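Local coordinates for uncharacterized protein (Thermanaerovibrio acidaminovorans, PDB 3QOO), which is of unknown function but adopts a hot-dog fold and resembles fluoroacetyl-CoA-specific thioesterases, so it may act on acyl-CoA thioesters, at residues 67-72 and 116-121. Sequence-based numbering, arbitrary orientation. Where two conformers were deposited one is given.
Sequences VGVRSE and LQERVV
R70, E118 and L116 bury the most surface where antiparallel strands 67-72 and 116-121 pair. The bend of the R70 chain at chi3 (65°) turns NE toward the E118 carboxylate, and a salt bridge forms side-on: R70 NE at 3.1 Å and R70 NH2 at 3.0 Å both donate to E118 OE1, which sits in the guanidinium plane while the carboxylate is turned 76° to it. The other oxygen of E118 bridges to R98 on the adjoining strand, so this acid is shared between two arginines. L116 sets a methyl over the NH1 side of one guanidinium face, CD1 3.5 Å from R70 NH1, an apolar group suited to the flat, weakly hydrated side of that ion. On the opposite face of the sheet, beneath helix 41-56, Q117 NE2 donates to S71 OG at 2.9 Å; its OE1 takes a bond from R119 NH1, and small G68 admits the R119 guanidinium over its backbone. R70, S71 and E72 also pair with a strand of the second subunit, continuing the sheet across the interface. Two residues, V69 and R70, lie opposite the single residue E118, and E118 O accepts from V69 N at 2.9 Å and weakly from R70 N. This extra residue in 67-72 makes a classic beta bulge, here within the helix-wrapping antiparallel sheet of a hot-dog fold.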
loop_
_atom_site.group_PDB
_atom_site.type_symbol
_atom_site.label_atom_id
_atom_site.label_comp_id
_atom_site.label_asym_id
_atom_site.label_seq_id
_atom_site.Cartn_x
_atom_site.Cartn_y
_atom_site.Cartn_z
ATOM N N VAL A 67 2.389 -6.700 13.534
ATOM C CA VAL A 67 2.273 -5.339 13.015
ATOM C C VAL A 67 3.061 -5.266 11.725
ATOM O O VAL A 67 4.131 -5.782 11.633
ATOM C CB VAL A 67 2.805 -4.325 14.042
ATOM C CG1 VAL A 67 2.725 -2.949 13.491
ATOM C CG2 VAL A 67 2.011 -4.363 15.355
ATOM N N GLY A 68 2.530 -4.575 10.731
ATOM C CA GLY A 68 3.199 -4.408 9.476
ATOM C C GLY A 68 4.379 -3.458 9.581
ATOM O O GLY A 68 4.223 -2.332 10.111
ATOM N N VAL A 69 5.562 -3.840 9.085
ATOM C CA VAL A 69 6.701 -2.902 9.017
ATOM C C VAL A 69 7.222 -2.555 7.624
ATOM O O VAL A 69 7.996 -1.592 7.473
ATOM C CB VAL A 69 7.914 -3.336 9.880
ATOM C CG1 VAL A 69 7.547 -3.465 11.356
ATOM C CG2 VAL A 69 8.611 -4.586 9.329
ATOM N N ARG A 70 6.869 -3.353 6.617
ATOM C CA ARG A 70 7.192 -2.991 5.251
ATOM C C ARG A 70 6.285 -3.709 4.302
ATOM O O ARG A 70 6.015 -4.920 4.497
ATOM C CB ARG A 70 8.653 -3.387 4.955
ATOM C CG ARG A 70 9.104 -3.502 3.498
ATOM C CD ARG A 70 10.555 -3.878 3.457
ATOM N NE ARG A 70 10.860 -5.207 4.000
ATOM C CZ ARG A 70 11.121 -6.277 3.264
ATOM N NH1 ARG A 70 11.091 -6.226 1.940
ATOM N NH2 ARG A 70 11.417 -7.420 3.861
ATOM N N SER A 71 5.788 -3.018 3.277
ATOM C CA SER A 71 4.990 -3.623 2.213
ATOM C C SER A 71 5.467 -3.156 0.868
ATOM O O SER A 71 5.904 -2.000 0.720
ATOM C CB SER A 71 3.514 -3.297 2.373
ATOM O OG SER A 71 2.961 -3.917 3.523
ATOM N N GLU A 72 5.355 -3.993 -0.136
ATOM C CA GLU A 72 5.641 -3.665 -1.530
ATOM C C GLU A 72 4.610 -4.310 -2.409
ATOM O O GLU A 72 4.230 -5.481 -2.162
ATOM C CB GLU A 72 7.038 -4.148 -1.901
ATOM C CG GLU A 72 7.509 -3.781 -3.272
ATOM C CD GLU A 72 8.972 -4.025 -3.523
ATOM O OE1 GLU A 72 9.364 -3.835 -4.731
ATOM O OE2 GLU A 72 9.689 -4.540 -2.567
ATOM N N LEU A 116 4.814 -8.175 -1.306
ATOM C CA LEU A 116 5.392 -8.766 -0.137
ATOM C C LEU A 116 5.056 -7.894 1.062
ATOM O O LEU A 116 4.825 -6.685 0.939
ATOM C CB LEU A 116 6.853 -8.962 -0.253
ATOM C CG LEU A 116 7.744 -7.785 -0.160
ATOM C CD1 LEU A 116 7.818 -7.130 1.257
ATOM C CD2 LEU A 116 9.165 -8.192 -0.606
ATOM N N GLN A 117 5.090 -8.513 2.240
ATOM C CA GLN A 117 4.864 -7.804 3.484
ATOM C C GLN A 117 5.720 -8.414 4.583
ATOM O O GLN A 117 5.747 -9.646 4.741
ATOM C CB GLN A 117 3.397 -7.816 3.864
ATOM C CG GLN A 117 3.073 -6.940 5.094
ATOM C CD GLN A 117 1.596 -6.765 5.263
ATOM O OE1 GLN A 117 0.966 -7.466 6.061
ATOM N NE2 GLN A 117 1.011 -5.855 4.476
ATOM N N GLU A 118 6.424 -7.580 5.333
ATOM C CA GLU A 118 7.153 -7.986 6.503
ATOM C C GLU A 118 6.350 -7.537 7.706
ATOM O O GLU A 118 5.982 -6.366 7.785
ATOM C CB GLU A 118 8.532 -7.366 6.528
ATOM C CG GLU A 118 9.379 -7.713 7.752
ATOM C CD GLU A 118 10.698 -7.015 7.781
ATOM O OE1 GLU A 118 11.169 -6.558 6.718
ATOM O OE2 GLU A 118 11.252 -6.917 8.898
ATOM N N ARG A 119 6.105 -8.461 8.628
ATOM C CA ARG A 119 5.370 -8.143 9.862
ATOM C C ARG A 119 6.233 -8.539 11.071
ATOM O O ARG A 119 7.038 -9.481 10.991
ATOM C CB ARG A 119 4.033 -8.904 9.906
ATOM C CG ARG A 119 3.142 -8.598 8.718
ATOM C CD ARG A 119 1.722 -9.145 8.832
ATOM N NE ARG A 119 0.964 -8.522 9.907
ATOM C CZ ARG A 119 0.399 -7.321 9.844
ATOM N NH1 ARG A 119 0.415 -6.591 8.707
ATOM N NH2 ARG A 119 -0.200 -6.835 10.927
ATOM N N VAL A 120 6.061 -7.806 12.156
ATOM C CA VAL A 120 6.771 -8.037 13.403
ATOM C C VAL A 120 5.786 -8.494 14.471
ATOM O O VAL A 120 4.665 -8.017 14.539
ATOM C CB VAL A 120 7.583 -6.786 13.872
ATOM C CG1 VAL A 120 6.677 -5.562 14.154
ATOM C CG2 VAL A 120 8.442 -7.095 15.092
ATOM N N VAL A 121 6.214 -9.449 15.302
ATOM C CA VAL A 121 5.414 -9.871 16.421
ATOM C C VAL A 121 5.704 -8.990 17.618
ATOM O O VAL A 121 6.883 -8.776 17.971
ATOM C CB VAL A 121 5.671 -11.359 16.764
ATOM C CG1 VAL A 121 4.930 -11.720 18.051
ATOM C CG2 VAL A 121 5.303 -12.201 15.608
HETATM O O HOH W 1 -0.524 -3.706 10.286
#